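Local atomic coordinates of 11S globulin (Wrightia tinctoria, PDB entry 5WXU), a protein that probably serves as a hexameric seed storage reserve and binds the plant hormone auxin (indole-3-acetic acid). Residues 43-47 / 389-393; 49-53 / 383-387; 349-353 / 408-414. All blocks are in the same frame, centred on the assembly; numbering follows the deposited sequence.

Contact 1 of 3, residues 43-47 / 389-393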
# COMPACT_ATOMS: atom_id res chain seq x y z
N GLU B 43 -29.96 -14.59 -3.67
CA GLU B 43 -29.57 -15.13 -4.96
C GLU B 43 -28.51 -16.27 -4.91
O GLU B 43 -28.28 -16.97 -5.93
CB GLU B 43 -29.22 -14.00 -5.89
CG GLU B 43 -28.11 -13.05 -5.49
CD GLU B 43 -28.43 -11.88 -4.53
OE1 GLU B 43 -29.43 -11.83 -3.73
OE2 GLU B 43 -27.55 -10.97 -4.45
N CYS B 44 -27.84 -16.43 -3.76
CA CYS B 44 -26.90 -17.50 -3.53
C CYS B 44 -27.42 -18.49 -2.46
O CYS B 44 -26.68 -19.34 -1.93
CB CYS B 44 -25.56 -16.94 -3.06
SG CYS B 44 -24.56 -16.33 -4.46
N ASP B 45 -28.73 -18.47 -2.25
CA ASP B 45 -29.33 -19.45 -1.32
C ASP B 45 -29.83 -20.56 -2.21
O ASP B 45 -30.99 -20.59 -2.62
CB ASP B 45 -30.43 -18.80 -0.55
CG ASP B 45 -31.10 -19.77 0.43
OD1 ASP B 45 -30.54 -20.84 0.69
OD2 ASP B 45 -32.18 -19.45 0.91
N LEU B 46 -28.92 -21.44 -2.57
CA LEU B 46 -29.22 -22.50 -3.50
C LEU B 46 -29.45 -23.82 -2.74
O LEU B 46 -28.63 -24.27 -1.86
CB LEU B 46 -28.07 -22.71 -4.50
CG LEU B 46 -27.47 -21.43 -5.12
CD1 LEU B 46 -26.29 -21.78 -6.03
CD2 LEU B 46 -28.56 -20.70 -5.86
N GLN B 47 -30.54 -24.46 -3.11
CA GLN B 47 -30.95 -25.73 -2.49
C GLN B 47 -30.32 -26.88 -3.26
O GLN B 47 -30.07 -27.93 -2.69
CB GLN B 47 -32.49 -25.85 -2.49
CG GLN B 47 -33.19 -24.75 -1.68
CD GLN B 47 -33.18 -23.35 -2.35
OE1 GLN B 47 -33.16 -23.21 -3.60
NE2 GLN B 47 -33.18 -22.31 -1.52
N PRO B 389 -20.53 -22.38 -4.31
CA PRO B 389 -20.48 -21.04 -3.63
C PRO B 389 -19.67 -21.04 -2.35
O PRO B 389 -19.52 -22.06 -1.68
CB PRO B 389 -21.96 -20.73 -3.30
CG PRO B 389 -22.76 -21.64 -4.26
CD PRO B 389 -21.92 -22.89 -4.33
N GLN B 390 -19.11 -19.86 -2.04
CA GLN B 390 -18.52 -19.53 -0.76
C GLN B 390 -19.22 -20.19 0.43
O GLN B 390 -20.45 -20.17 0.49
CB GLN B 390 -18.57 -18.03 -0.61
CG GLN B 390 -18.07 -17.52 0.73
CD GLN B 390 -18.21 -15.98 0.90
OE1 GLN B 390 -18.83 -15.27 0.11
NE2 GLN B 390 -17.59 -15.47 1.97
N ASN B 391 -18.42 -20.90 1.21
CA ASN B 391 -18.77 -21.48 2.47
C ASN B 391 -19.58 -22.77 2.31
O ASN B 391 -19.83 -23.40 3.34
CB ASN B 391 -19.54 -20.53 3.41
CG ASN B 391 -18.67 -19.46 4.04
OD1 ASN B 391 -17.40 -19.45 3.93
ND2 ASN B 391 -19.32 -18.54 4.73
N TYR B 392 -19.99 -23.17 1.09
CA TYR B 392 -20.64 -24.49 0.97
C TYR B 392 -19.56 -25.56 1.19
O TYR B 392 -18.45 -25.48 0.66
CB TYR B 392 -21.26 -24.68 -0.42
CG TYR B 392 -22.61 -24.00 -0.60
CD1 TYR B 392 -22.76 -22.61 -0.54
CD2 TYR B 392 -23.72 -24.75 -0.99
CE1 TYR B 392 -24.01 -22.03 -0.70
CE2 TYR B 392 -24.94 -24.16 -1.19
CZ TYR B 392 -25.08 -22.81 -1.10
OH TYR B 392 -26.29 -22.25 -1.32
N VAL B 393 -19.90 -26.63 1.93
CA VAL B 393 -18.96 -27.69 2.19
C VAL B 393 -18.96 -28.67 1.03
O VAL B 393 -20.02 -28.96 0.46
CB VAL B 393 -19.27 -28.38 3.51
CG1 VAL B 393 -18.34 -29.55 3.77
CG2 VAL B 393 -19.05 -27.37 4.62

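Contact 2 of 3, residues 49-53 / 383-387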
# COMPACT_ATOMS: atom_id res chain seq x y z
N VAL B 49 -27.23 -27.63 -6.57
CA VAL B 49 -26.30 -27.26 -7.61
C VAL B 49 -26.12 -28.53 -8.46
O VAL B 49 -26.47 -29.63 -8.03
CB VAL B 49 -25.01 -26.64 -7.04
CG1 VAL B 49 -25.36 -25.56 -6.01
CG2 VAL B 49 -24.10 -27.66 -6.43
N ASN B 50 -25.75 -28.38 -9.71
CA ASN B 50 -25.60 -29.51 -10.61
C ASN B 50 -24.42 -29.17 -11.46
O ASN B 50 -24.23 -28.02 -11.76
CB ASN B 50 -26.84 -29.72 -11.53
CG ASN B 50 -28.11 -29.96 -10.76
OD1 ASN B 50 -28.99 -29.09 -10.69
ND2 ASN B 50 -28.23 -31.13 -10.14
N PRO B 51 -23.68 -30.17 -11.90
CA PRO B 51 -22.76 -29.97 -13.02
C PRO B 51 -23.56 -29.54 -14.21
O PRO B 51 -24.77 -29.93 -14.37
CB PRO B 51 -22.13 -31.36 -13.24
CG PRO B 51 -22.50 -32.18 -12.06
CD PRO B 51 -23.74 -31.59 -11.50
N LEU B 52 -22.96 -28.67 -15.02
CA LEU B 52 -23.69 -27.98 -16.08
C LEU B 52 -22.93 -28.19 -17.36
O LEU B 52 -21.69 -28.23 -17.35
CB LEU B 52 -23.74 -26.43 -15.83
CG LEU B 52 -24.37 -25.97 -14.54
CD1 LEU B 52 -24.37 -24.46 -14.42
CD2 LEU B 52 -25.79 -26.52 -14.54
N GLU B 53 -23.65 -28.26 -18.48
CA GLU B 53 -23.05 -28.28 -19.81
C GLU B 53 -23.47 -27.03 -20.56
O GLU B 53 -24.43 -26.40 -20.15
CB GLU B 53 -23.44 -29.61 -20.50
CG GLU B 53 -22.45 -30.69 -20.11
CD GLU B 53 -22.75 -32.03 -20.66
OE1 GLU B 53 -23.93 -32.26 -21.05
OE2 GLU B 53 -21.78 -32.84 -20.72
N GLY B 383 -15.79 -32.36 -19.44
CA GLY B 383 -16.58 -31.37 -20.14
C GLY B 383 -17.61 -30.65 -19.31
O GLY B 383 -18.20 -29.72 -19.81
N GLN B 384 -17.82 -31.04 -18.06
CA GLN B 384 -18.75 -30.40 -17.21
C GLN B 384 -18.07 -29.26 -16.39
O GLN B 384 -16.92 -29.40 -16.00
CB GLN B 384 -19.45 -31.36 -16.26
CG GLN B 384 -20.28 -32.45 -16.99
CD GLN B 384 -20.96 -33.39 -16.03
OE1 GLN B 384 -20.37 -33.78 -15.05
NE2 GLN B 384 -22.25 -33.67 -16.25
N LEU B 385 -18.87 -28.23 -16.14
CA LEU B 385 -18.59 -27.16 -15.20
C LEU B 385 -19.39 -27.34 -13.91
O LEU B 385 -20.56 -27.71 -13.96
CB LEU B 385 -19.02 -25.84 -15.85
CG LEU B 385 -18.46 -24.51 -15.32
CD1 LEU B 385 -17.02 -24.33 -15.81
CD2 LEU B 385 -19.33 -23.31 -15.72
N PHE B 386 -18.81 -27.00 -12.76
CA PHE B 386 -19.57 -26.99 -11.48
C PHE B 386 -19.16 -25.84 -10.58
O PHE B 386 -17.94 -25.46 -10.54
CB PHE B 386 -19.60 -28.34 -10.69
CG PHE B 386 -18.29 -28.91 -10.30
CD1 PHE B 386 -17.75 -28.64 -9.05
CD2 PHE B 386 -17.60 -29.79 -11.11
CE1 PHE B 386 -16.56 -29.18 -8.63
CE2 PHE B 386 -16.39 -30.32 -10.72
CZ PHE B 386 -15.88 -30.05 -9.44
N ILE B 387 -20.18 -25.24 -9.97
CA ILE B 387 -20.02 -24.05 -9.13
C ILE B 387 -20.26 -24.46 -7.68
O ILE B 387 -21.23 -25.09 -7.39
CB ILE B 387 -21.00 -22.92 -9.54
CG1 ILE B 387 -20.58 -22.21 -10.81
CG2 ILE B 387 -21.01 -21.81 -8.50
CD1 ILE B 387 -20.19 -23.03 -11.92
O HOH W 1 -22.82 -26.32 -10.46

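Contact 3 of 3, residues 349-353 / 408-414. With PO4 (phosphate ion), chain O.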
# COMPACT_ATOMS: atom_id res chain seq x y z
N ASN B 349 -14.68 -23.10 0.81
CA ASN B 349 -13.98 -21.88 0.38
C ASN B 349 -14.39 -20.76 1.32
O ASN B 349 -15.59 -20.43 1.46
CB ASN B 349 -14.39 -21.53 -1.03
CG ASN B 349 -13.97 -22.56 -2.05
OD1 ASN B 349 -12.82 -22.99 -2.08
ND2 ASN B 349 -14.88 -22.94 -2.91
N ASN B 350 -13.43 -20.14 1.96
CA ASN B 350 -13.80 -19.18 2.95
C ASN B 350 -13.98 -17.75 2.38
O ASN B 350 -14.74 -17.02 2.92
CB ASN B 350 -12.92 -19.30 4.19
CG ASN B 350 -11.46 -19.29 3.85
OD1 ASN B 350 -10.70 -20.23 4.18
ND2 ASN B 350 -11.04 -18.23 3.16
N ASN B 351 -13.39 -17.44 1.22
CA ASN B 351 -13.41 -16.08 0.71
C ASN B 351 -13.70 -15.96 -0.77
O ASN B 351 -13.21 -15.04 -1.41
CB ASN B 351 -12.06 -15.39 1.05
CG ASN B 351 -10.85 -16.08 0.44
OD1 ASN B 351 -10.98 -17.11 -0.21
ND2 ASN B 351 -9.66 -15.48 0.60
N ALA B 352 -14.42 -16.94 -1.34
CA ALA B 352 -14.54 -17.04 -2.77
C ALA B 352 -15.57 -18.05 -3.16
O ALA B 352 -15.80 -18.98 -2.42
CB ALA B 352 -13.21 -17.37 -3.44
N HIS B 353 -16.13 -17.86 -4.34
CA HIS B 353 -16.81 -18.95 -5.08
C HIS B 353 -15.82 -19.72 -5.92
O HIS B 353 -14.77 -19.20 -6.37
CB HIS B 353 -17.88 -18.44 -5.97
CG HIS B 353 -18.81 -17.53 -5.32
ND1 HIS B 353 -19.48 -17.86 -4.17
CD2 HIS B 353 -19.21 -16.29 -5.67
CE1 HIS B 353 -20.27 -16.86 -3.85
NE2 HIS B 353 -20.10 -15.88 -4.73
N VAL B 408 -11.42 -21.92 -11.09
CA VAL B 408 -11.27 -20.43 -11.01
C VAL B 408 -11.95 -20.04 -9.75
O VAL B 408 -13.09 -20.46 -9.48
CB VAL B 408 -11.93 -19.76 -12.21
CG1 VAL B 408 -11.97 -18.22 -12.01
CG2 VAL B 408 -11.14 -20.14 -13.43
N LYS B 409 -11.32 -19.14 -8.96
CA LYS B 409 -11.95 -18.72 -7.70
C LYS B 409 -12.03 -17.22 -7.67
O LYS B 409 -11.13 -16.53 -8.21
CB LYS B 409 -11.21 -19.23 -6.47
CG LYS B 409 -11.26 -20.74 -6.32
CD LYS B 409 -10.64 -21.22 -5.04
CE LYS B 409 -10.58 -22.74 -5.10
NZ LYS B 409 -10.40 -23.28 -3.72
N THR B 410 -13.11 -16.70 -7.10
CA THR B 410 -13.45 -15.25 -7.19
C THR B 410 -12.79 -14.41 -6.07
O THR B 410 -13.42 -13.49 -5.49
CB THR B 410 -14.95 -15.00 -7.20
OG1 THR B 410 -15.55 -15.56 -6.02
CG2 THR B 410 -15.63 -15.59 -8.34
N ASN B 411 -11.54 -14.68 -5.85
CA ASN B 411 -10.78 -13.77 -5.02
C ASN B 411 -9.29 -13.99 -5.32
O ASN B 411 -8.82 -15.04 -5.70
CB ASN B 411 -11.15 -13.94 -3.53
CG ASN B 411 -11.25 -12.58 -2.78
OD1 ASN B 411 -10.85 -11.50 -3.31
ND2 ASN B 411 -11.81 -12.63 -1.55
N ASP B 412 -8.54 -12.95 -5.14
CA ASP B 412 -7.16 -13.34 -5.21
C ASP B 412 -6.92 -13.85 -3.76
O ASP B 412 -7.74 -13.69 -2.75
CB ASP B 412 -6.14 -12.38 -5.86
CG ASP B 412 -5.85 -11.24 -5.03
OD1 ASP B 412 -6.88 -10.67 -4.63
OD2 ASP B 412 -4.64 -10.96 -4.78
N ARG B 413 -5.92 -14.62 -3.76
CA ARG B 413 -5.54 -15.37 -2.59
C ARG B 413 -6.68 -16.14 -1.97
O ARG B 413 -6.86 -16.15 -0.74
CB ARG B 413 -4.80 -14.49 -1.57
CG ARG B 413 -3.53 -13.86 -2.20
CD ARG B 413 -2.86 -12.89 -1.26
NE ARG B 413 -1.95 -12.08 -2.01
CZ ARG B 413 -1.27 -11.06 -1.51
NH1 ARG B 413 -1.36 -10.76 -0.22
NH2 ARG B 413 -0.47 -10.36 -2.32
N ALA B 414 -7.47 -16.78 -2.83
CA ALA B 414 -8.54 -17.63 -2.39
C ALA B 414 -7.97 -18.76 -1.50
O ALA B 414 -6.97 -19.35 -1.81
CB ALA B 414 -9.25 -18.18 -3.57
P PO4 O . -2.48 -14.55 2.59
O1 PO4 O . -1.98 -13.33 1.85
O2 PO4 O . -3.13 -15.59 1.74
O3 PO4 O . -1.16 -15.05 3.19
O4 PO4 O . -3.46 -14.03 3.65

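Contact 1 of 3, residues 43-47 / 389-393
A single tyrosine hydroxyl aimed into the bend of a distant loop is the striking feature here: Tyr392 OH lies 3.0 Å from Cys44 O, 3.0 Å from Leu46 N and 3.1 Å from Leu46 O, all on the backbone of 43-47. Two turns face each other. On one side is an inverse gamma turn centred on Asp45, closed by a weak bond from Leu46 N to Cys44 O (3.1 Å); on the other is a type II beta turn from Pro389 to Tyr392, closed by Tyr392 N to Pro389 O (3.0 Å). The beta turn connects strands 385-388 and 393-399 of the C-terminal cupin barrel, with Asn391 taking the positive phi (79°) expected at its third position. The principle illustrated is that a tight turn can display a long side chain to a loop far away in sequence. The gamma turn brings Cys44 O and Leu46 N together, and the Tyr392 ring reaches both with its tip, Cys44 O and Leu46 O lying at its edge, near the ring plane. Cys44 is held from elsewhere as well, by its disulfide to Cys77 of helix 73-78, so the loop is bound to that helix as well as packed on the barrel. The beta turn is also a subunit contact: Gln390 and Asn391 hydrogen-bond to a second subunit, as does Cys44 N, to Asp194 of that neighbour. Leu46 CB lies 3.7 Å from Tyr392 OH, and the apolar part of the contact is CD1 of Leu46 4.0 Å from CG of Pro389.

Contact 2 of 3, residues 49-53 / 383-387
One antiparallel beta bridge lets the loop before strand 56-60, in the N-terminal half of the chain, join the edge of a sheet of the C-terminal cupin barrel. Strand 385-388 is outermost in that sheet within the chain, and Leu52 pairs with Leu385 as a hydrogen-bonded pair: Leu52 N donates to Leu385 O at 2.8 Å, and Leu385 N donates to Leu52 O at 3.1 Å. Both acceptors have further company. Leu385 O receives a CA-H...O contact from Pro51 CA (3.3 Å), and Leu52 O is also bound by the indole NH of Trp68. The pairing goes no further as direct bonds, and a water takes over, donating to Asn50 O (2.6 Å) and accepting from Ile387 N (2.9 Å). On the other edge of strand 385-388, Phe386 has backbone hydrogen bonding with Ser356 of strand 354-359. Other groups are satisfied from outside: Asn50 N by Glu74, Gly383 O by Arg84, and Gln384 OE1 by Arg381 N, so that this amide oxygen meets Pro51 CB (3.5 Å) simply as packing. One acceptor buried by the contact has no partner in the model: Ile387 O, approached at 4.0 Å by the methyl CG2 of Val49.

Contact 3 of 3, residues 349-353 / 408-414
Where strands 354-359 and 402-409 of the C-terminal cupin barrel pair, their adjoining loops extend the contact through side chains. Thr410, in the p rotamer, presents OG1 to His353 N (2.9 Å), while Thr410 N returns a bond to His353 O (3.1 Å); the hydroxyl is also hydrogen-bonded to Gln192 of a second subunit. His353 binds Gln390 N through ND1 and Gln192 O of that subunit through NE2. Lys409 is stretched along its chain, with chi2 to chi4 all t, which carries NZ to within 2.9 Å of Asn349 OD1, an atom also bonded to Tyr394. Asn351 adopts p and spans two backbone groups: ND2 donates to Arg413 O (3.2 Å), and OD1 accepts from Lys415 N. Asn411 has a chi1 of -139°, between wells. Ala352, whose CA-to-CB bond points toward 408-414, packs CB 4.0 Å from Ala414 CB and 4.1 Å from Lys409 CB. The end of Arg413 leads off to Ser320, hydrogen-bonded through NE, while NH1 makes a weak bond (3.4 Å) to O1 of a phosphate ion probably from the crystallisation liquor. In its conformation Asn411 delivers ND2 to Asn351 O at 2.8 Å.

Overall arrangement
From the N terminus, the chain first lays down 43-47 and 49-53, both ahead of strand 56-60, and meets their partners only some 330 residues later, in the second cupin. Contact 1 closes the longest loop, and contact 2 lies within it, 383-387 preceding 389-393. Contact 3 begins inside both loops at 349-353 and ends beyond both at 408-414, so it crosses each. Contacts 1 and 2 therefore tie the loop ahead of strand 56-60 to the C-terminal barrel, whereas contact 3 is internal to that barrel. Contacts 1 and 3 touch directly, with Asn391 N 2.9 Å from Asn349 O, and share a second subunit; contacts 2 and 3 reach one sheet without touching.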